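Local coordinates for protein cellulase (Soil metagenome, PDB 5I2U) that probably hydrolyses the beta-1,4-glucosidic bonds of cellulose, as a halotolerant TIM-barrel enzyme of glycosyl hydrolase family 5, at residues Glu178-Ile183 with Asp209-Val214; Glu170-Tyr175 with Gly195-Asp200; Gly37-Ile42 with Glu52-Arg57; Thr44-Glu49 with Pro245-Glu250. All coordinates share one frame; numbering follows the deposited sequence.

Interaction 1 of 4, residues Glu178-Ile183 with Asp209-Val214; sequences EVIAVI and DPIRDV
I180 is the centre of this contact: from the outer helix 169-186 it points at the loop 209-214 and meets two aliphatic side chains there, I211 and V214. The delta methyls of the two isoleucines come tip to tip, I180 CD1 lying 3.9 Å from I211 CD1. The branches of I180 divide the work. Its CG1 arm carries CD1 out to I211, while CG2, set opposite the backbone N (the CG1 arm at chi1 -73°), faces V214 and approaches V214 CG1 more loosely at 4.4 Å. I211 enters deeper than V214; it also lies against K173, S176 and E177 one turn and more back along the same helix, and its backbone N is held by Y219 OH. V214 sits nearer the margin of the contact. The inner flank of I180 rests on I192 and V194 of strand 192-194, so this one side chain joins helix, barrel strand and the connection leading into strand 217-224. Between these two segments the attachment is wholly apolar: methyl groups fix how closely the loop lies on the helix, and directional bonding is left to neighbours such as the D209-K173 salt bridge.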
loop_
_atom_site.group_PDB
_atom_site.type_symbol
_atom_site.label_atom_id
_atom_site.label_comp_id
_atom_site.label_asym_id
_atom_site.label_seq_id
_atom_site.Cartn_x
_atom_site.Cartn_y
_atom_site.Cartn_z
ATOM N N GLU A 178 3.527 8.832 -17.676
ATOM C CA GLU A 178 4.041 10.179 -17.441
ATOM C C GLU A 178 4.646 10.401 -16.049
ATOM O O GLU A 178 5.690 11.031 -15.932
ATOM C CB GLU A 178 2.960 11.217 -17.733
ATOM C CG GLU A 178 2.691 11.376 -19.222
ATOM C CD GLU A 178 1.622 12.409 -19.539
ATOM O OE1 GLU A 178 1.321 13.260 -18.682
ATOM O OE2 GLU A 178 1.086 12.363 -20.668
ATOM N N VAL A 179 4.011 9.856 -15.013
ATOM C CA VAL A 179 4.533 9.947 -13.642
ATOM C C VAL A 179 5.750 9.051 -13.460
ATOM O O VAL A 179 6.738 9.460 -12.834
ATOM C CB VAL A 179 3.438 9.609 -12.595
ATOM C CG1 VAL A 179 4.016 9.539 -11.190
ATOM C CG2 VAL A 179 2.320 10.647 -12.647
ATOM N N ILE A 180 5.673 7.828 -13.988
ATOM C CA ILE A 180 6.827 6.907 -13.980
ATOM C C ILE A 180 8.037 7.560 -14.651
ATOM O O ILE A 180 9.161 7.474 -14.135
ATOM C CB ILE A 180 6.506 5.551 -14.672
ATOM C CG1 ILE A 180 5.573 4.706 -13.789
ATOM C CG2 ILE A 180 7.775 4.741 -14.979
ATOM C CD1 ILE A 180 4.837 3.618 -14.550
ATOM N N ALA A 181 7.804 8.196 -15.800
ATOM C CA ALA A 181 8.871 8.906 -16.535
ATOM C C ALA A 181 9.574 9.921 -15.656
ATOM O O ALA A 181 10.795 9.949 -15.617
ATOM C CB ALA A 181 8.320 9.586 -17.784
ATOM N N VAL A 182 8.803 10.703 -14.901
ATOM C CA VAL A 182 9.387 11.677 -13.978
ATOM C C VAL A 182 10.166 11.004 -12.852
ATOM O O VAL A 182 11.245 11.471 -12.502
ATOM C CB VAL A 182 8.324 12.610 -13.361
ATOM C CG1 VAL A 182 8.938 13.504 -12.291
ATOM C CG2 VAL A 182 7.676 13.474 -14.440
ATOM N N ILE A 183 9.602 9.944 -12.264
ATOM C CA ILE A 183 10.237 9.263 -11.125
ATOM C C ILE A 183 11.543 8.633 -11.569
ATOM O O ILE A 183 12.573 8.851 -10.931
ATOM C CB ILE A 183 9.334 8.169 -10.477
ATOM C CG1 ILE A 183 8.131 8.810 -9.774
ATOM C CG2 ILE A 183 10.121 7.351 -9.457
ATOM C CD1 ILE A 183 7.048 7.834 -9.355
ATOM N N ASP A 209 -3.119 -4.539 -22.154
ATOM C CA ASP A 209 -2.405 -3.323 -22.554
ATOM C C ASP A 209 -1.426 -2.832 -21.443
ATOM O O ASP A 209 -1.617 -1.756 -20.863
ATOM C CB ASP A 209 -3.462 -2.254 -22.894
ATOM C CG ASP A 209 -2.872 -0.950 -23.431
ATOM O OD1 ASP A 209 -1.775 -0.952 -24.038
ATOM O OD2 ASP A 209 -3.546 0.085 -23.271
ATOM N N PRO A 210 -0.367 -3.601 -21.153
ATOM C CA PRO A 210 0.551 -3.198 -20.077
ATOM C C PRO A 210 1.495 -2.074 -20.460
ATOM O O PRO A 210 1.699 -1.811 -21.643
ATOM C CB PRO A 210 1.351 -4.478 -19.804
ATOM C CG PRO A 210 1.359 -5.183 -21.112
ATOM C CD PRO A 210 -0.009 -4.919 -21.704
ATOM N N ILE A 211 2.103 -1.456 -19.451
ATOM C CA ILE A 211 3.146 -0.454 -19.663
ATOM C C ILE A 211 4.437 -1.178 -20.070
ATOM O O ILE A 211 4.866 -2.115 -19.403
ATOM C CB ILE A 211 3.404 0.390 -18.394
ATOM C CG1 ILE A 211 2.113 1.084 -17.937
ATOM C CG2 ILE A 211 4.475 1.448 -18.644
ATOM C CD1 ILE A 211 2.173 1.650 -16.534
ATOM N N ARG A 212 5.064 -0.714 -21.147
ATOM C CA ARG A 212 6.223 -1.383 -21.735
ATOM C C ARG A 212 7.488 -0.575 -21.513
ATOM O O ARG A 212 7.432 0.619 -21.179
ATOM C CB ARG A 212 5.983 -1.586 -23.227
ATOM C CG ARG A 212 4.834 -2.541 -23.515
ATOM C CD ARG A 212 4.351 -2.465 -24.953
ATOM N NE ARG A 212 3.396 -3.540 -25.236
ATOM C CZ ARG A 212 2.104 -3.548 -24.894
ATOM N NH1 ARG A 212 1.542 -2.522 -24.240
ATOM N NH2 ARG A 212 1.353 -4.599 -25.215
ATOM N N ASP A 213 8.627 -1.246 -21.693
ATOM C CA ASP A 213 9.965 -0.646 -21.550
ATOM C C ASP A 213 10.156 0.044 -20.192
ATOM O O ASP A 213 10.688 1.151 -20.105
ATOM C CB ASP A 213 10.233 0.331 -22.704
ATOM C CG ASP A 213 10.030 -0.308 -24.060
ATOM O OD1 ASP A 213 10.833 -1.191 -24.420
ATOM O OD2 ASP A 213 9.065 0.069 -24.762
ATOM N N VAL A 214 9.680 -0.610 -19.141
ATOM C CA VAL A 214 9.786 -0.081 -17.781
ATOM C C VAL A 214 10.171 -1.229 -16.849
ATOM O O VAL A 214 9.706 -2.353 -17.025
ATOM C CB VAL A 214 8.488 0.673 -17.339
ATOM C CG1 VAL A 214 8.212 1.847 -18.273
ATOM C CG2 VAL A 214 7.248 -0.218 -17.328
#

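Interaction 2 of 4, residues Glu170-Tyr175 with Gly195-Asp200; sequences EEVKTY and GSPHWD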
loop_
_atom_site.group_PDB
_atom_site.type_symbol
_atom_site.label_atom_id
_atom_site.label_comp_id
_atom_site.label_asym_id
_atom_site.label_seq_id
_atom_site.Cartn_x
_atom_site.Cartn_y
_atom_site.Cartn_z
ATOM N N GLU A 170 -6.720 3.085 -20.425
ATOM C CA GLU A 170 -5.854 3.926 -21.272
ATOM C C GLU A 170 -5.496 5.268 -20.614
ATOM O O GLU A 170 -4.345 5.701 -20.667
ATOM C CB GLU A 170 -6.492 4.175 -22.652
ATOM N N GLU A 171 -6.482 5.919 -20.002
ATOM C CA GLU A 171 -6.265 7.211 -19.332
ATOM C C GLU A 171 -5.367 7.082 -18.080
ATOM O O GLU A 171 -4.581 7.994 -17.766
ATOM C CB GLU A 171 -7.607 7.831 -18.956
ATOM C CG GLU A 171 -7.532 9.280 -18.499
ATOM C CD GLU A 171 -8.900 9.905 -18.263
ATOM O OE1 GLU A 171 -9.938 9.256 -18.537
ATOM O OE2 GLU A 171 -8.943 11.060 -17.789
ATOM N N VAL A 172 -5.494 5.950 -17.388
ATOM C CA VAL A 172 -4.697 5.670 -16.206
ATOM C C VAL A 172 -3.280 5.239 -16.603
ATOM O O VAL A 172 -2.315 5.555 -15.909
ATOM C CB VAL A 172 -5.370 4.599 -15.299
ATOM C CG1 VAL A 172 -4.513 4.311 -14.064
ATOM C CG2 VAL A 172 -6.763 5.059 -14.872
ATOM N N LYS A 173 -3.163 4.511 -17.708
ATOM C CA LYS A 173 -1.849 4.130 -18.257
ATOM C C LYS A 173 -1.032 5.349 -18.682
ATOM O O LYS A 173 0.175 5.366 -18.493
ATOM C CB LYS A 173 -2.017 3.185 -19.454
ATOM C CG LYS A 173 -0.739 2.531 -19.972
ATOM C CD LYS A 173 -0.982 1.904 -21.337
ATOM C CE LYS A 173 0.223 1.140 -21.848
ATOM N NZ LYS A 173 0.280 1.148 -23.337
ATOM N N THR A 174 -1.690 6.343 -19.280
ATOM C CA THR A 174 -1.021 7.571 -19.724
ATOM C C THR A 174 -0.491 8.339 -18.526
ATOM O O THR A 174 0.679 8.697 -18.490
ATOM C CB THR A 174 -1.975 8.469 -20.533
ATOM O OG1 THR A 174 -2.587 7.701 -21.586
ATOM C CG2 THR A 174 -1.227 9.668 -21.142
ATOM N N TYR A 175 -1.362 8.573 -17.547
ATOM C CA TYR A 175 -0.980 9.156 -16.261
ATOM C C TYR A 175 0.229 8.445 -15.673
ATOM O O TYR A 175 1.185 9.079 -15.211
ATOM C CB TYR A 175 -2.171 9.056 -15.297
ATOM C CG TYR A 175 -1.931 9.369 -13.822
ATOM C CD1 TYR A 175 -1.261 8.463 -12.982
ATOM C CD2 TYR A 175 -2.429 10.533 -13.252
ATOM C CE1 TYR A 175 -1.069 8.726 -11.634
ATOM C CE2 TYR A 175 -2.242 10.806 -11.894
ATOM C CZ TYR A 175 -1.567 9.896 -11.086
ATOM O OH TYR A 175 -1.379 10.157 -9.741
ATOM N N GLY A 195 -1.790 1.741 -9.987
ATOM C CA GLY A 195 -3.194 1.482 -9.805
ATOM C C GLY A 195 -3.896 1.279 -11.126
ATOM O O GLY A 195 -3.354 1.606 -12.181
ATOM N N SER A 196 -5.111 0.744 -11.052
ATOM C CA SER A 196 -5.946 0.521 -12.223
ATOM C C SER A 196 -7.414 0.821 -11.891
ATOM O O SER A 196 -7.776 0.904 -10.705
ATOM C CB SER A 196 -5.765 -0.908 -12.748
ATOM O OG SER A 196 -6.138 -1.871 -11.792
ATOM N N PRO A 197 -8.263 0.996 -12.932
ATOM C CA PRO A 197 -9.634 1.449 -12.666
ATOM C C PRO A 197 -10.491 0.461 -11.881
ATOM O O PRO A 197 -10.142 -0.722 -11.753
ATOM C CB PRO A 197 -10.222 1.694 -14.069
ATOM C CG PRO A 197 -9.061 1.735 -14.994
ATOM C CD PRO A 197 -8.014 0.860 -14.379
ATOM N N HIS A 198 -11.594 0.983 -11.353
ATOM C CA HIS A 198 -12.479 0.259 -10.446
ATOM C C HIS A 198 -11.731 -0.223 -9.205
ATOM O O HIS A 198 -11.789 -1.394 -8.841
ATOM C CB HIS A 198 -13.229 -0.871 -11.176
ATOM C CG HIS A 198 -14.209 -0.368 -12.187
ATOM N ND1 HIS A 198 -13.970 -0.406 -13.542
ATOM C CD2 HIS A 198 -15.422 0.217 -12.035
ATOM C CE1 HIS A 198 -14.997 0.123 -14.183
ATOM N NE2 HIS A 198 -15.893 0.505 -13.292
ATOM N N TRP A 199 -11.040 0.714 -8.558
ATOM C CA TRP A 199 -10.391 0.493 -7.263
ATOM C C TRP A 199 -9.357 -0.618 -7.337
ATOM O O TRP A 199 -9.323 -1.510 -6.494
ATOM C CB TRP A 199 -11.469 0.249 -6.185
ATOM C CG TRP A 199 -12.509 1.327 -6.240
ATOM C CD1 TRP A 199 -12.392 2.596 -5.745
ATOM C CD2 TRP A 199 -13.788 1.268 -6.896
ATOM N NE1 TRP A 199 -13.532 3.313 -6.007
ATOM C CE2 TRP A 199 -14.406 2.524 -6.714
ATOM C CE3 TRP A 199 -14.478 0.268 -7.596
ATOM C CZ2 TRP A 199 -15.683 2.814 -7.210
ATOM C CZ3 TRP A 199 -15.752 0.548 -8.091
ATOM C CH2 TRP A 199 -16.343 1.818 -7.895
ATOM N N ASP A 200 -8.516 -0.546 -8.366
ATOM C CA ASP A 200 -7.507 -1.568 -8.655
ATOM C C ASP A 200 -8.110 -2.983 -8.782
ATOM O O ASP A 200 -7.579 -3.943 -8.215
ATOM C CB ASP A 200 -6.378 -1.540 -7.624
ATOM C CG ASP A 200 -5.933 -0.127 -7.287
ATOM O OD1 ASP A 200 -5.610 0.639 -8.224
ATOM O OD2 ASP A 200 -5.911 0.216 -6.082
#
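V172 joins the helix 169-186 to the turn that follows barrel strand 192-194, meeting G195 and P197 there. The helical segment begins with E170, whose carbonyl oxygen takes two donors from T174: the backbone N at 3.1 Å and the hydroxyl OG1 at 2.8 Å, arriving from opposite faces of the carbonyl plane. E171 turns elsewhere and pairs with K134. V172 then points at the turn and uses both methyls. CG1, anti to the backbone N (chi1 180°), rests 3.5 Å from G195 O; CG2 slips past the proline ring in the opposite sense, 4.0 Å from P197 CG. The next residue, K173, leads away from the turn, and T174 keeps its hydroxyl on its own helix. Y175 closes the segment with its OH bonded to I160 O and its ring against W161.

The turn is braced from within. S196 N donates to D200 OD1 over 2.9 Å, on the lone pair facing away from the other carboxylate oxygen, and D200 N returns a bond to S196 O at 2.8 Å. H198, W199 and D200 all have left-handed helical backbone angles, so the short turn winds left-handed. The place is the C-terminal rim of the barrel, the end at which family 5 enzymes carry their active sites. Since V172 offers methyls alone, it can bury and space the turn but cannot bond to it; the polar bracing comes from elsewhere, from the S196-D200 pair and from the backbone bonds of H198 and W199 to D165 and P164.

Interaction 3 of 4, residues Gly37-Ile42 with Glu52-Arg57; sequences GRLQVI and EPVVLR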
loop_
_atom_site.group_PDB
_atom_site.type_symbol
_atom_site.label_atom_id
_atom_site.label_comp_id
_atom_site.label_asym_id
_atom_site.label_seq_id
_atom_site.Cartn_x
_atom_site.Cartn_y
_atom_site.Cartn_z
ATOM N N GLY A 37 17.752 -5.469 1.290
ATOM C CA GLY A 37 18.252 -4.310 0.544
ATOM C C GLY A 37 17.294 -3.786 -0.522
ATOM O O GLY A 37 16.080 -3.734 -0.309
ATOM N N ARG A 38 17.842 -3.422 -1.674
ATOM C CA ARG A 38 17.055 -2.915 -2.804
ATOM C C ARG A 38 16.190 -3.989 -3.470
ATOM O O ARG A 38 16.688 -5.030 -3.895
ATOM C CB ARG A 38 17.985 -2.282 -3.846
ATOM C CG ARG A 38 18.707 -1.039 -3.340
ATOM C CD ARG A 38 19.724 -0.558 -4.360
ATOM N NE ARG A 38 20.958 -1.328 -4.246
ATOM C CZ ARG A 38 21.825 -1.575 -5.228
ATOM N NH1 ARG A 38 21.621 -1.143 -6.475
ATOM N NH2 ARG A 38 22.915 -2.293 -4.953
ATOM N N LEU A 39 14.891 -3.727 -3.566
ATOM C CA LEU A 39 13.955 -4.685 -4.148
ATOM C C LEU A 39 13.963 -4.579 -5.667
ATOM O O LEU A 39 14.360 -3.559 -6.210
ATOM C CB LEU A 39 12.542 -4.449 -3.604
ATOM C CG LEU A 39 12.417 -4.498 -2.078
ATOM C CD1 LEU A 39 10.973 -4.317 -1.632
ATOM C CD2 LEU A 39 12.995 -5.785 -1.499
ATOM N N GLN A 40 13.527 -5.639 -6.340
ATOM C CA GLN A 40 13.424 -5.657 -7.804
ATOM C C GLN A 40 12.361 -6.649 -8.220
ATOM O O GLN A 40 12.006 -7.524 -7.442
ATOM C CB GLN A 40 14.776 -6.001 -8.458
ATOM C CG GLN A 40 15.371 -7.354 -8.082
ATOM C CD GLN A 40 16.788 -7.566 -8.633
ATOM O OE1 GLN A 40 17.094 -7.207 -9.781
ATOM N NE2 GLN A 40 17.644 -8.202 -7.834
ATOM N N VAL A 41 11.813 -6.471 -9.414
ATOM C CA VAL A 41 10.743 -7.327 -9.926
ATOM C C VAL A 41 11.308 -8.201 -11.037
ATOM O O VAL A 41 11.804 -7.686 -12.046
ATOM C CB VAL A 41 9.566 -6.492 -10.464
ATOM C CG1 VAL A 41 8.500 -7.385 -11.103
ATOM C CG2 VAL A 41 8.954 -5.658 -9.350
ATOM N N ILE A 42 11.251 -9.518 -10.840
ATOM C CA ILE A 42 11.760 -10.474 -11.813
ATOM C C ILE A 42 10.577 -11.271 -12.312
ATOM O O ILE A 42 9.939 -11.966 -11.530
ATOM C CB ILE A 42 12.803 -11.424 -11.204
ATOM C CG1 ILE A 42 13.676 -10.677 -10.198
ATOM C CG2 ILE A 42 13.633 -12.050 -12.326
ATOM C CD1 ILE A 42 14.565 -11.589 -9.380
ATOM N N GLU A 52 16.077 -13.422 -4.577
ATOM C CA GLU A 52 15.226 -14.355 -3.845
ATOM C C GLU A 52 13.870 -13.666 -3.722
ATOM O O GLU A 52 13.830 -12.442 -3.605
ATOM C CB GLU A 52 15.828 -14.657 -2.440
ATOM C CG GLU A 52 15.752 -16.099 -2.002
ATOM C CD GLU A 52 16.520 -17.033 -2.912
ATOM O OE1 GLU A 52 17.594 -16.618 -3.374
ATOM O OE2 GLU A 52 16.048 -18.158 -3.184
ATOM N N PRO A 53 12.756 -14.432 -3.787
ATOM C CA PRO A 53 11.443 -13.800 -3.613
ATOM C C PRO A 53 11.310 -13.119 -2.251
ATOM O O PRO A 53 11.860 -13.596 -1.260
ATOM C CB PRO A 53 10.456 -14.979 -3.706
ATOM C CG PRO A 53 11.196 -16.051 -4.431
ATOM C CD PRO A 53 12.627 -15.886 -4.007
ATOM N N VAL A 54 10.635 -11.978 -2.236
ATOM C CA VAL A 54 10.287 -11.288 -1.006
ATOM C C VAL A 54 8.771 -11.178 -0.995
ATOM O O VAL A 54 8.141 -10.888 -2.021
ATOM C CB VAL A 54 10.921 -9.875 -0.928
ATOM C CG1 VAL A 54 10.485 -9.142 0.338
ATOM C CG2 VAL A 54 12.434 -9.968 -0.967
ATOM N N VAL A 55 8.204 -11.420 0.176
ATOM C CA VAL A 55 6.797 -11.191 0.444
ATOM C C VAL A 55 6.750 -10.205 1.620
ATOM O O VAL A 55 7.178 -10.536 2.730
ATOM C CB VAL A 55 6.078 -12.504 0.794
ATOM C CG1 VAL A 55 4.596 -12.258 1.006
ATOM C CG2 VAL A 55 6.301 -13.529 -0.308
ATOM N N LEU A 56 6.251 -9.000 1.357
ATOM C CA LEU A 56 6.046 -8.020 2.402
ATOM C C LEU A 56 4.623 -8.141 2.957
ATOM O O LEU A 56 3.655 -8.325 2.201
ATOM C CB LEU A 56 6.293 -6.617 1.876
ATOM C CG LEU A 56 7.707 -6.361 1.341
ATOM C CD1 LEU A 56 7.765 -5.002 0.678
ATOM C CD2 LEU A 56 8.766 -6.470 2.431
ATOM N N ARG A 57 4.519 -8.082 4.281
ATOM C CA ARG A 57 3.237 -8.080 4.985
ATOM C C ARG A 57 3.243 -6.953 5.993
ATOM O O ARG A 57 4.174 -6.832 6.782
ATOM C CB ARG A 57 3.032 -9.395 5.721
ATOM C CG ARG A 57 2.942 -10.611 4.811
ATOM C CD ARG A 57 3.993 -11.596 5.237
ATOM N NE ARG A 57 4.057 -12.795 4.420
ATOM C CZ ARG A 57 5.106 -13.614 4.391
ATOM N NH1 ARG A 57 6.178 -13.382 5.155
ATOM N NH2 ARG A 57 5.082 -14.684 3.597
#
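V54, which packs against L39, also sends its backbone N to L46 O in a probable hydrogen bond, and that oxygen is gripped by Q45 NE2 as well. On the other strand of the small hairpin, Q40 O and S47 N face each other in a second probable backbone bond. The strand 45-47 thus runs between the two segments, and they meet through side chains.

L39 supplies one side of that meeting. Its CG lies anti to the carbonyl carbon (chi1 -56°), and the branched end opens toward residues 52-57. L39 CD1 comes tip to tip with L56 CD1 at 4.0 Å, while L39 CD2 turns to V54 and stops 4.3 Å short of V54 CG2. V54 and L56, two apart in an extended chain, point the same way, so the forked end of L39 serves both. L46 and Y124 also touch L39, and Y124 packs on L56 as well.

Between and beyond them the alternate residues face elsewhere. V55 CB sits 3.6 Å above one face of the R57 guanidinium, offset toward its rim, and R57 pairs with E275. L56 N is bonded to S280 OG, just before the chain enters strand 57-61. This is the N-terminal end of the barrel, and the hairpin 40-47 lies across it. The buried methyls of L39, V54 and L56 make an apolar junction that probably rests on close fit and the exclusion of water, whereas the backbone bonds to strand 45-47 set the spacing of the chains.

Interaction 4 of 4, residues Thr44-Glu49 with Pro245-Glu250; sequences TQLSNE and PVFVSE. With PO4 (phosphate ion), chain J.
A phosphate-occupied notch at the N-terminal end of the barrel lies where T44 meets P245. The two residues have their CA atoms 4.0 Å apart, and P245 CB rests against T44 O at 3.5 Å. The phosphate, probably from the crystallisation liquor, is held by V246 N, which donates to O4 over 3.0 Å in an almost straight line (175°). T44 O stands 2.5 Å from the same O4, and Q45 OE1 lies 2.9 Å from O3.

Q45 reaches the notch because its chain bends at chi2 (56°), folding the amide back over its own strand. NE2 then donates to L46 O at 3.0 Å, in the carbonyl plane and on a lone pair, although that oxygen lies 20° out of the amide plane. A leucine in place of Q45 would probably leave L46 O without its in-plane side-chain donor and take the amide oxygen away from O3 of the phosphate. S47 OG bonds to Q45 O from above the carbonyl plane.

These residues tie the bottom hairpin to the seventh strand of the eight-stranded parallel TIM barrel, 246-252, which sits between strands 217-224 and 281-286. Deeper in, the link turns apolar. L46 CD2 meets the edge of the F247 ring near its plane, 3.9 Å from CE2, the leucine and the phenylalanine approaching at a slant. S280 touches both of them, and V282 packs on F247. T44 rests on I240 of helix 230-241. At the far end of the segment E250 forms a salt bridge with R89 and hydrogen-bonds a glycerol molecule.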
loop_
_atom_site.group_PDB
_atom_site.type_symbol
_atom_site.label_atom_id
_atom_site.label_comp_id
_atom_site.label_asym_id
_atom_site.label_seq_id
_atom_site.Cartn_x
_atom_site.Cartn_y
_atom_site.Cartn_z
ATOM N N THR A 44 7.191 -11.740 -12.623
ATOM C CA THR A 44 6.108 -11.197 -11.798
ATOM C C THR A 44 6.482 -11.047 -10.318
ATOM O O THR A 44 5.738 -10.438 -9.561
ATOM C CB THR A 44 4.871 -12.113 -11.877
ATOM O OG1 THR A 44 5.192 -13.396 -11.313
ATOM C CG2 THR A 44 4.409 -12.254 -13.332
ATOM N N GLN A 45 7.622 -11.596 -9.909
ATOM C CA GLN A 45 7.893 -11.819 -8.505
ATOM C C GLN A 45 8.713 -10.686 -7.914
ATOM O O GLN A 45 9.839 -10.432 -8.347
ATOM C CB GLN A 45 8.628 -13.158 -8.314
ATOM C CG GLN A 45 8.916 -13.545 -6.868
ATOM C CD GLN A 45 7.655 -13.594 -6.021
ATOM O OE1 GLN A 45 6.657 -14.210 -6.422
ATOM N NE2 GLN A 45 7.684 -12.941 -4.852
ATOM N N LEU A 46 8.149 -10.017 -6.909
ATOM C CA LEU A 46 8.894 -9.039 -6.110
ATOM C C LEU A 46 10.028 -9.783 -5.438
ATOM O O LEU A 46 9.795 -10.826 -4.841
ATOM C CB LEU A 46 7.986 -8.409 -5.057
ATOM C CG LEU A 46 8.643 -7.409 -4.102
ATOM C CD1 LEU A 46 9.077 -6.149 -4.845
ATOM C CD2 LEU A 46 7.688 -7.070 -2.977
ATOM N N SER A 47 11.253 -9.269 -5.561
ATOM C CA SER A 47 12.463 -9.996 -5.118
ATOM C C SER A 47 13.466 -9.067 -4.425
ATOM O O SER A 47 13.371 -7.847 -4.569
ATOM C CB SER A 47 13.126 -10.701 -6.322
ATOM O OG SER A 47 12.159 -11.300 -7.203
ATOM N N ASN A 48 14.433 -9.650 -3.699
ATOM C CA ASN A 48 15.523 -8.885 -3.044
ATOM C C ASN A 48 16.737 -8.653 -3.948
ATOM O O ASN A 48 16.738 -9.101 -5.116
ATOM C CB ASN A 48 15.937 -9.517 -1.703
ATOM C CG ASN A 48 16.587 -10.908 -1.827
ATOM O OD1 ASN A 48 17.151 -11.294 -2.856
ATOM N ND2 ASN A 48 16.536 -11.653 -0.734
ATOM N N GLU A 49 17.745 -7.944 -3.426
ATOM C CA GLU A 49 19.022 -7.725 -4.129
ATOM C C GLU A 49 19.585 -9.001 -4.761
ATOM O O GLU A 49 20.005 -8.985 -5.913
ATOM C CB GLU A 49 20.084 -7.115 -3.193
ATOM C CG GLU A 49 20.139 -5.603 -3.247
ATOM C CD GLU A 49 21.077 -4.973 -2.219
ATOM O OE1 GLU A 49 22.076 -5.600 -1.818
ATOM O OE2 GLU A 49 20.813 -3.815 -1.828
ATOM N N PRO A 245 2.931 -8.343 -12.815
ATOM C CA PRO A 245 3.240 -8.402 -11.391
ATOM C C PRO A 245 2.155 -7.714 -10.556
ATOM O O PRO A 245 1.681 -6.639 -10.942
ATOM C CB PRO A 245 4.578 -7.651 -11.274
ATOM C CG PRO A 245 5.038 -7.389 -12.670
ATOM C CD PRO A 245 3.810 -7.382 -13.505
ATOM N N VAL A 246 1.791 -8.328 -9.426
ATOM C CA VAL A 246 0.684 -7.885 -8.576
ATOM C C VAL A 246 1.117 -7.697 -7.118
ATOM O O VAL A 246 1.642 -8.618 -6.494
ATOM C CB VAL A 246 -0.464 -8.909 -8.610
ATOM C CG1 VAL A 246 -1.596 -8.504 -7.658
ATOM C CG2 VAL A 246 -0.975 -9.066 -10.039
ATOM N N PHE A 247 0.877 -6.501 -6.588
ATOM C CA PHE A 247 1.158 -6.161 -5.194
ATOM C C PHE A 247 -0.153 -5.647 -4.613
ATOM O O PHE A 247 -0.715 -4.674 -5.115
ATOM C CB PHE A 247 2.239 -5.074 -5.156
ATOM C CG PHE A 247 2.794 -4.774 -3.785
ATOM C CD1 PHE A 247 2.011 -4.173 -2.803
ATOM C CD2 PHE A 247 4.127 -5.043 -3.497
ATOM C CE1 PHE A 247 2.542 -3.893 -1.549
ATOM C CE2 PHE A 247 4.657 -4.764 -2.248
ATOM C CZ PHE A 247 3.862 -4.179 -1.275
ATOM N N VAL A 248 -0.639 -6.289 -3.554
ATOM C CA VAL A 248 -1.850 -5.833 -2.845
ATOM C C VAL A 248 -1.478 -4.691 -1.872
ATOM O O VAL A 248 -1.041 -4.934 -0.743
ATOM C CB VAL A 248 -2.530 -7.015 -2.121
ATOM C CG1 VAL A 248 -3.671 -6.548 -1.224
ATOM C CG2 VAL A 248 -3.036 -8.026 -3.150
ATOM N N SER A 249 -1.618 -3.445 -2.330
ATOM C CA SER A 249 -1.205 -2.280 -1.535
ATOM C C SER A 249 -2.279 -1.861 -0.523
ATOM O O SER A 249 -2.015 -1.044 0.370
ATOM C CB SER A 249 -0.821 -1.105 -2.440
ATOM O OG SER A 249 -1.911 -0.689 -3.229
ATOM N N GLU A 250 -3.481 -2.418 -0.656
ATOM C CA GLU A 250 -4.529 -2.179 0.323
ATOM C C GLU A 250 -5.516 -3.320 0.316
ATOM O O GLU A 250 -5.967 -3.744 -0.754
ATOM C CB GLU A 250 -5.264 -0.897 -0.018
ATOM C CG GLU A 250 -6.147 -0.373 1.084
ATOM C CD GLU A 250 -6.961 0.796 0.608
ATOM O OE1 GLU A 250 -6.361 1.865 0.337
ATOM O OE2 GLU A 250 -8.192 0.628 0.498
HETATM P P PO4 J . 3.238 -11.982 -7.908
HETATM O O1 PO4 J . 2.755 -11.581 -6.546
HETATM O O2 PO4 J . 2.229 -12.892 -8.571
HETATM O O3 PO4 J . 4.555 -12.704 -7.750
HETATM O O4 PO4 J . 3.382 -10.733 -8.740
#

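The four contacts fall into two pairs. Interactions 1 and 2 share helix 169-186 on the barrel's flank, one farther down it and one near the mouth, their centres 12 Å apart; K173 of interaction 2 joins them through its salt bridge to D209 of interaction 1. Interactions 3 and 4 lie at the N-terminal end of the barrel, opposite the mouth where interaction 2 sits, with centres 7 Å apart, and are interlocked through strands 40-42 and 45-47. All four are largely buried, but interaction 1 thins toward partly exposed V214, and T44 is the partly exposed residue of interaction 4. The first three bring only apolar or van der Waals contacts across; interaction 4 alone adds a bound anion between its chains.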